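Local coordinates for 2-oxoglutarate (2OG) and Fe(II)-dependent oxygenase superfamily protein (PDB 6KWA) that probably catalyses the irreversible, 2-oxoglutarate-dependent oxidation of the plant hormone indole-3-acetic acid to inactive 2-oxoindole-3-acetic acid, at residues A127-L130 with A131-Y134; L15-K18 with I19-S23; G212-A215 with T216-S219; A189-S193 with S194-F198. All coordinates share one frame; numbering follows the deposited sequence.

Contact 1 (A127-L130 with A131-Y134); sequences ARKL and AESY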
# COMPACT_ATOMS: atom_id res chain seq x y z
N ALA A 127 4.83 -10.64 3.69
CA ALA A 127 3.75 -11.56 4.03
C ALA A 127 4.31 -12.87 4.60
O ALA A 127 3.83 -13.36 5.62
CB ALA A 127 2.91 -11.84 2.80
N ARG A 128 5.32 -13.43 3.96
CA ARG A 128 5.92 -14.67 4.44
C ARG A 128 6.49 -14.43 5.82
O ARG A 128 6.35 -15.26 6.73
CB ARG A 128 7.00 -15.21 3.50
CG ARG A 128 7.56 -16.58 3.96
CD ARG A 128 8.58 -17.10 2.99
NE ARG A 128 7.99 -17.19 1.65
CZ ARG A 128 7.62 -18.32 1.05
NH1 ARG A 128 7.84 -19.49 1.63
NH2 ARG A 128 7.07 -18.28 -0.17
N LYS A 129 7.13 -13.28 6.02
CA LYS A 129 7.71 -13.00 7.33
C LYS A 129 6.64 -12.95 8.43
O LYS A 129 6.91 -13.36 9.56
CB LYS A 129 8.50 -11.70 7.31
CG LYS A 129 9.80 -11.77 6.53
CD LYS A 129 10.59 -10.48 6.73
CE LYS A 129 11.76 -10.37 5.74
NZ LYS A 129 12.63 -11.54 5.83
N LEU A 130 5.46 -12.43 8.13
CA LEU A 130 4.36 -12.44 9.11
C LEU A 130 3.96 -13.88 9.46
O LEU A 130 3.70 -14.19 10.60
CB LEU A 130 3.16 -11.69 8.57
CG LEU A 130 3.22 -10.18 8.78
CD1 LEU A 130 2.17 -9.59 7.87
CD2 LEU A 130 2.91 -9.83 10.23
N ALA A 131 3.86 -14.75 8.46
CA ALA A 131 3.55 -16.15 8.77
C ALA A 131 4.68 -16.75 9.62
O ALA A 131 4.45 -17.48 10.58
CB ALA A 131 3.36 -16.94 7.51
N GLU A 132 5.92 -16.41 9.28
CA GLU A 132 7.03 -16.95 10.05
C GLU A 132 7.03 -16.47 11.51
O GLU A 132 7.42 -17.20 12.42
CB GLU A 132 8.35 -16.59 9.37
CG GLU A 132 8.55 -17.31 8.00
CD GLU A 132 9.84 -16.89 7.30
OE1 GLU A 132 10.52 -15.93 7.76
OE2 GLU A 132 10.20 -17.53 6.30
N SER A 133 6.61 -15.23 11.74
CA SER A 133 6.64 -14.70 13.09
C SER A 133 5.61 -15.39 13.98
O SER A 133 5.67 -15.30 15.20
CB SER A 133 6.37 -13.20 13.07
OG SER A 133 5.00 -12.95 12.82
N TYR A 134 4.66 -16.07 13.37
CA TYR A 134 3.70 -16.84 14.15
C TYR A 134 4.03 -18.34 14.20
O TYR A 134 3.32 -19.11 14.85
CB TYR A 134 2.28 -16.66 13.56
CG TYR A 134 1.65 -15.31 13.86
CD1 TYR A 134 1.23 -14.99 15.13
CD2 TYR A 134 1.50 -14.35 12.85
CE1 TYR A 134 0.66 -13.74 15.42
CE2 TYR A 134 0.94 -13.10 13.12
CZ TYR A 134 0.52 -12.79 14.40
OH TYR A 134 -0.05 -11.56 14.69
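Ala131 follows Ala127 by one helical turn. Its N donates to Ala127 O at 3.2 Å, and its CB rests on Arg128 O at 3.5 Å. Ala131 also packs on Phe141 of a nearby loop.

Glu132 makes the shortest backbone bond here, N to Arg128 O at 2.8 Å. Its side chain runs back along the helix, with CG anti to the carbonyl carbon (chi1 -68°). This lays Glu132 CG against Arg128 O at 3.3 Å. The carboxylate then meets the aliphatic part of Arg128, with Glu132 OE2 3.7 Å from Arg128 CG. The two end groups are steeply turned, their planes 75° apart, and their charged atoms do not touch. Each has another partner: Arg128 NH2 forms a salt bridge with Asp140, and Glu132 OE1 accepts from Asn16 ND2.

These residues form the last turns of the long helix 106-133, which packs beside helix 12-25.

Ser133 N still donates to Lys129 O at 2.9 Å. Its OG lies between the backbone N and the carbonyl carbon (chi1 75°), a position from which it bonds back to Leu130 O at 2.9 Å. That oxygen thus has a hydroxyl donor where the backbone donors are poor.

Tyr134 N reaches the same Leu130 O only weakly, at 3.5 Å. The ring passes this carbonyl at a slant, with CD2 as its nearest atom. Its OH is hydrogen-bonded to Glu24, and Phe259 meets the ring edge-to-face.

Contact 2 (L15-K18 with I19-S23); sequences LNQK and IREAS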
# COMPACT_ATOMS: atom_id res chain seq x y z
N LEU A 15 13.94 -9.96 13.62
CA LEU A 15 13.27 -9.25 12.54
C LEU A 15 11.78 -9.60 12.47
O LEU A 15 10.93 -8.72 12.47
CB LEU A 15 13.95 -9.58 11.20
CG LEU A 15 13.30 -8.92 9.99
CD1 LEU A 15 13.19 -7.46 10.29
CD2 LEU A 15 14.17 -9.16 8.74
N ASN A 16 11.48 -10.89 12.37
CA ASN A 16 10.09 -11.34 12.33
C ASN A 16 9.29 -10.92 13.54
O ASN A 16 8.11 -10.59 13.43
CB ASN A 16 10.06 -12.86 12.17
CG ASN A 16 10.59 -13.29 10.83
OD1 ASN A 16 10.91 -12.44 9.99
ND2 ASN A 16 10.79 -14.60 10.65
N GLN A 17 9.91 -10.95 14.71
CA GLN A 17 9.19 -10.54 15.91
C GLN A 17 8.91 -9.05 15.88
O GLN A 17 7.82 -8.61 16.28
CB GLN A 17 9.97 -10.91 17.15
CG GLN A 17 9.57 -10.09 18.34
CD GLN A 17 9.89 -10.78 19.61
OE1 GLN A 17 9.51 -11.94 19.81
NE2 GLN A 17 10.59 -10.09 20.50
N LYS A 18 9.88 -8.26 15.44
CA LYS A 18 9.64 -6.82 15.31
C LYS A 18 8.52 -6.56 14.31
O LYS A 18 7.70 -5.69 14.53
CB LYS A 18 10.92 -6.08 14.89
CG LYS A 18 11.82 -5.69 16.07
CD LYS A 18 13.19 -5.23 15.58
CE LYS A 18 14.07 -4.79 16.73
NZ LYS A 18 15.39 -4.26 16.22
N ILE A 19 8.49 -7.30 13.21
CA ILE A 19 7.42 -7.10 12.24
C ILE A 19 6.07 -7.43 12.89
O ILE A 19 5.11 -6.62 12.86
CB ILE A 19 7.65 -7.93 10.98
CG1 ILE A 19 8.74 -7.25 10.15
CG2 ILE A 19 6.35 -8.07 10.16
CD1 ILE A 19 9.42 -8.15 9.10
N ARG A 20 6.00 -8.58 13.52
CA ARG A 20 4.76 -9.03 14.13
C ARG A 20 4.26 -8.03 15.19
O ARG A 20 3.08 -7.71 15.22
CB ARG A 20 4.97 -10.38 14.78
CG ARG A 20 3.82 -10.80 15.68
CD ARG A 20 4.05 -12.24 16.18
NE ARG A 20 3.17 -12.56 17.30
CZ ARG A 20 3.16 -13.73 17.92
NH1 ARG A 20 3.99 -14.69 17.55
NH2 ARG A 20 2.32 -13.95 18.91
N GLU A 21 5.14 -7.49 16.01
CA GLU A 21 4.65 -6.67 17.11
C GLU A 21 4.24 -5.30 16.63
O GLU A 21 3.27 -4.73 17.14
CB GLU A 21 5.69 -6.54 18.23
CG GLU A 21 5.65 -7.68 19.23
CD GLU A 21 6.93 -7.84 20.04
OE1 GLU A 21 7.60 -6.82 20.35
OE2 GLU A 21 7.24 -8.99 20.40
N ALA A 22 4.94 -4.79 15.62
CA ALA A 22 4.49 -3.57 14.97
C ALA A 22 3.10 -3.75 14.39
O ALA A 22 2.19 -2.93 14.63
CB ALA A 22 5.47 -3.18 13.86
N SER A 23 2.92 -4.86 13.69
CA SER A 23 1.68 -5.13 12.99
C SER A 23 0.49 -5.40 13.91
O SER A 23 -0.64 -5.12 13.57
CB SER A 23 1.88 -6.34 12.09
OG SER A 23 2.85 -6.07 11.09
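Helix 12-25 is the connecting helix of a beta-alpha-beta unit between strands 4-6 and 28-32. Two of its side-chain pairs, on different sides, span the turn between 15-18 and 19-23.

On the buried side Leu15 and Ile19 meet through their methyl ends, with Leu15 CD1 4.0 Å from Ile19 CD1. Ile19 CG1 is anti to the carbonyl carbon (chi1 -76°). This turns the branch back along the helix, over Leu15 O at 3.5 Å. Both side chains also pack on Ile5 of strand 4-6. Ile19 further touches Phe29 of strand 28-32 and Leu130 of helix 106-133.

On the exposed side Gln17 and Glu21 lie side by side and point the same way. Glu21 OE2 sits 3.3 Å from Gln17 CD, and the amide and carboxylate planes differ by 35°. This is van der Waals contact along the flanks of two polar chains at the surface.

The backbone is regular. Ile19 N donates to Leu15 O, and Arg20 N donates to Asn16 O, both at 2.9 Å. Arg20 stretches away from this turn, to a salt bridge with Glu24 and a hydrogen bond to Ser133 O.

Ser23 OG folds back to Ile19 O at 2.9 Å, approaching from above the carbonyl plane, 43° out of it. Ile19 O also takes Ser23 N, and so holds two donors from one residue.

An apolar side on the sheet and a polar side, with Gln17 and Glu21, at the surface make this an amphipathic helix of a beta-alpha-beta crossover.

Contact 3 (G212-A215 with T216-S219); sequences GDMA and TIWS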
# COMPACT_ATOMS: atom_id res chain seq x y z
N GLY A 212 -4.28 -4.22 6.38
CA GLY A 212 -5.67 -3.89 6.10
C GLY A 212 -6.67 -4.91 6.65
O GLY A 212 -6.30 -5.85 7.39
N ASP A 213 -7.93 -4.75 6.27
CA ASP A 213 -9.03 -5.60 6.77
C ASP A 213 -8.77 -7.09 6.59
O ASP A 213 -9.08 -7.89 7.47
CB ASP A 213 -10.34 -5.21 6.08
CG ASP A 213 -10.84 -3.80 6.47
OD1 ASP A 213 -10.45 -3.25 7.54
OD2 ASP A 213 -11.64 -3.23 5.68
N MET A 214 -8.17 -7.48 5.48
CA MET A 214 -7.92 -8.89 5.20
C MET A 214 -6.93 -9.50 6.16
O MET A 214 -6.97 -10.70 6.41
CB MET A 214 -7.43 -9.06 3.78
CG MET A 214 -7.78 -10.36 3.12
SD MET A 214 -9.57 -10.59 2.95
CE MET A 214 -10.13 -8.96 2.46
N ALA A 215 -6.04 -8.67 6.71
CA ALA A 215 -5.03 -9.20 7.60
C ALA A 215 -5.62 -9.49 8.99
O ALA A 215 -5.27 -10.47 9.64
CB ALA A 215 -3.84 -8.23 7.70
N THR A 216 -6.54 -8.63 9.43
CA THR A 216 -7.23 -8.83 10.68
C THR A 216 -8.09 -10.09 10.61
O THR A 216 -8.08 -10.90 11.53
CB THR A 216 -8.12 -7.61 11.04
OG1 THR A 216 -7.32 -6.42 10.99
CG2 THR A 216 -8.73 -7.75 12.44
N ILE A 217 -8.79 -10.28 9.51
CA ILE A 217 -9.62 -11.47 9.31
C ILE A 217 -8.74 -12.71 9.32
O ILE A 217 -8.99 -13.66 10.07
CB ILE A 217 -10.37 -11.41 7.98
CG1 ILE A 217 -11.39 -10.27 7.98
CG2 ILE A 217 -11.03 -12.75 7.67
CD1 ILE A 217 -11.93 -9.96 6.59
N TRP A 218 -7.67 -12.68 8.54
CA TRP A 218 -6.77 -13.81 8.41
C TRP A 218 -6.11 -14.23 9.73
O TRP A 218 -5.95 -15.41 10.01
CB TRP A 218 -5.70 -13.46 7.38
CG TRP A 218 -4.64 -14.48 7.16
CD1 TRP A 218 -4.69 -15.56 6.32
CD2 TRP A 218 -3.33 -14.50 7.75
NE1 TRP A 218 -3.49 -16.24 6.36
CE2 TRP A 218 -2.65 -15.61 7.23
CE3 TRP A 218 -2.67 -13.66 8.67
CZ2 TRP A 218 -1.34 -15.93 7.60
CZ3 TRP A 218 -1.37 -13.97 9.03
CH2 TRP A 218 -0.72 -15.10 8.50
N SER A 219 -5.73 -13.26 10.55
CA SER A 219 -5.06 -13.57 11.81
C SER A 219 -6.05 -13.62 12.98
O SER A 219 -5.65 -13.54 14.15
CB SER A 219 -4.01 -12.53 12.09
OG SER A 219 -4.62 -11.26 12.25
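Ile217 lays its CG1 branch over the carbonyl of Asp213, one turn back, with Ile217 CG1 3.4 Å from Asp213 O. CG1 stands anti to the carbonyl carbon (chi1 -65°), which points the branch toward the start of the helix. Its CD1 then comes within 4.4 Å of Met214 SD, a loose apolar touch.

The two segments span the short helix 213-218, with Gly212 at its N-cap. It directly follows strand 207-211 of the large sheet of the double-stranded beta-helix fold. The N-cap end lies beside the metal site, where Gly212 comes about 4 Å from the side chain of Asp171, a magnesium ligand. Asp213 OD1 is hydrogen-bonded to Thr170 OG1 and Asn225 ND2, so it ties the first turn to the neighbouring loops.

Gly212 O takes Ala215 N at 2.9 Å, and Thr216 N only weakly, at 3.5 Å. Further on, Trp218 N donates to Met214 O. Trp218 CB sits against the same Met214 O at 3.2 Å. The indole leads away from the turn into an aromatic cluster, stacked with Phe141 and edge-to-face with Phe174 and Phe259.

Ser219 leaves helical geometry. Ala215 O grips it twice, taking Ser219 N at 3.0 Å and Ser219 OG at 2.8 Å, and the two donors arrive from opposite faces of the carbonyl plane.

Contact 4 (A189-S193 with S194-F198); sequences AMDNS and SGTFF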
# COMPACT_ATOMS: atom_id res chain seq x y z
N ALA A 189 -2.29 8.29 11.34
CA ALA A 189 -2.95 7.04 11.70
C ALA A 189 -3.45 7.08 13.12
O ALA A 189 -2.83 7.69 13.99
CB ALA A 189 -2.01 5.87 11.53
N MET A 190 -4.55 6.38 13.36
CA MET A 190 -5.12 6.34 14.68
C MET A 190 -4.49 5.24 15.53
O MET A 190 -4.36 4.11 15.08
CB MET A 190 -6.63 6.10 14.61
CG MET A 190 -7.31 6.23 15.97
SD MET A 190 -9.09 5.99 15.86
CE MET A 190 -9.52 7.46 14.95
N ASP A 191 -4.04 5.62 16.72
CA ASP A 191 -3.73 4.70 17.81
C ASP A 191 -5.05 4.19 18.38
O ASP A 191 -5.83 4.96 18.92
CB ASP A 191 -2.90 5.41 18.88
CG ASP A 191 -2.47 4.48 20.03
OD1 ASP A 191 -3.07 3.41 20.26
OD2 ASP A 191 -1.49 4.85 20.72
N ASN A 192 -5.31 2.89 18.25
CA ASN A 192 -6.56 2.32 18.76
C ASN A 192 -6.69 2.28 20.31
O ASN A 192 -7.76 1.96 20.82
CB ASN A 192 -6.76 0.92 18.20
CG ASN A 192 -7.29 0.92 16.79
OD1 ASN A 192 -7.86 1.91 16.33
ND2 ASN A 192 -7.12 -0.19 16.09
N SER A 193 -5.63 2.60 21.05
CA SER A 193 -5.70 2.51 22.50
C SER A 193 -5.93 3.85 23.16
O SER A 193 -5.97 3.95 24.38
CB SER A 193 -4.41 1.95 23.09
OG SER A 193 -3.91 0.88 22.32
N SER A 194 -6.08 4.89 22.35
CA SER A 194 -6.29 6.22 22.89
C SER A 194 -7.16 7.04 21.97
O SER A 194 -7.81 8.00 22.39
CB SER A 194 -4.95 6.90 23.08
OG SER A 194 -4.36 7.10 21.81
N GLY A 195 -7.19 6.64 20.71
CA GLY A 195 -7.87 7.42 19.71
C GLY A 195 -7.01 8.58 19.24
O GLY A 195 -7.37 9.27 18.29
N THR A 196 -5.86 8.80 19.88
CA THR A 196 -4.97 9.87 19.41
C THR A 196 -4.31 9.49 18.08
O THR A 196 -4.16 8.30 17.75
CB THR A 196 -3.85 10.22 20.43
OG1 THR A 196 -3.20 11.43 20.02
CG2 THR A 196 -2.79 9.15 20.52
N PHE A 197 -3.92 10.51 17.32
CA PHE A 197 -3.28 10.34 16.02
C PHE A 197 -1.79 10.55 16.08
O PHE A 197 -1.31 11.41 16.81
CB PHE A 197 -3.87 11.32 15.01
CG PHE A 197 -5.19 10.90 14.49
CD1 PHE A 197 -5.28 10.14 13.34
CD2 PHE A 197 -6.35 11.24 15.16
CE1 PHE A 197 -6.50 9.74 12.86
CE2 PHE A 197 -7.58 10.84 14.69
CZ PHE A 197 -7.66 10.10 13.53
N PHE A 198 -1.06 9.76 15.30
CA PHE A 198 0.37 9.96 15.14
C PHE A 198 0.65 10.08 13.64
O PHE A 198 -0.14 9.58 12.82
CB PHE A 198 1.16 8.82 15.80
CG PHE A 198 0.85 7.46 15.24
CD1 PHE A 198 1.63 6.94 14.22
CD2 PHE A 198 -0.19 6.71 15.75
CE1 PHE A 198 1.35 5.67 13.71
CE2 PHE A 198 -0.47 5.46 15.26
CZ PHE A 198 0.29 4.93 14.22
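Gly195 has a positive phi of 81°, and its N donates to Asp191 O at 2.8 Å across the loop of this beta hairpin. In this backbone shape a CB would press on the preceding carbonyl oxygen. Asp191 N in turn donates to Thr196 O at 2.9 Å.

Asp191 OD1 accepts from Ser193 N at 2.8 Å, closing an Asx turn; the donor approaches from above the carboxylate plane. An ST turn from Ser194 OG to Thr196 N may follow, but it is doubtful because the placing of OG is less sure.

Strands 187-190 and 197-200 run antiparallel. Ala189 and Phe198 are a hydrogen-bonded pair, with N-H...O bonds in both directions. On their side of the sheet Ala189 CB sits over the face of the Phe198 ring, 4.1 Å from its centroid, in a CH-pi contact. Met190 and Phe197 are the non-hydrogen-bonded pair and share the other side. Met190 turns back at chi3 (-69°), which brings Met190 CE to Phe197 CZ at 3.5 Å. Arg229 makes a cation-pi contact with Phe197, and Trp26 meets Phe198 edge-to-face.

Asp191 OD1 also forms a salt bridge with Arg25. The arginine charge probably stabilises the carboxylate. The same oxygen shapes the loop and ties it to Arg25 of helix 12-25.

Overall arrangement
Contacts 1 and 2 belong to neighbouring helices, with centres 9 Å apart, and two probable hydrogen bonds join them. Helix 12-25, which carries contact 2, also reaches contact 4 through the salt bridge of Arg25 with Asp191. Contact 3 lies about 13 Å from contact 1 between centres. Phe259 links them by meeting both Tyr134 and Trp218. The metal site is made by His169, Asp171 and His228. In contact 3, Gly212 comes about 4 Å from the Asp171 side chain and about 9 Å from the magnesium ion. In contact 4, the Ala189 side chain comes about 4 Å from that of His228 and about 10 Å from the ion. Contacts 1 and 2 are away from this site.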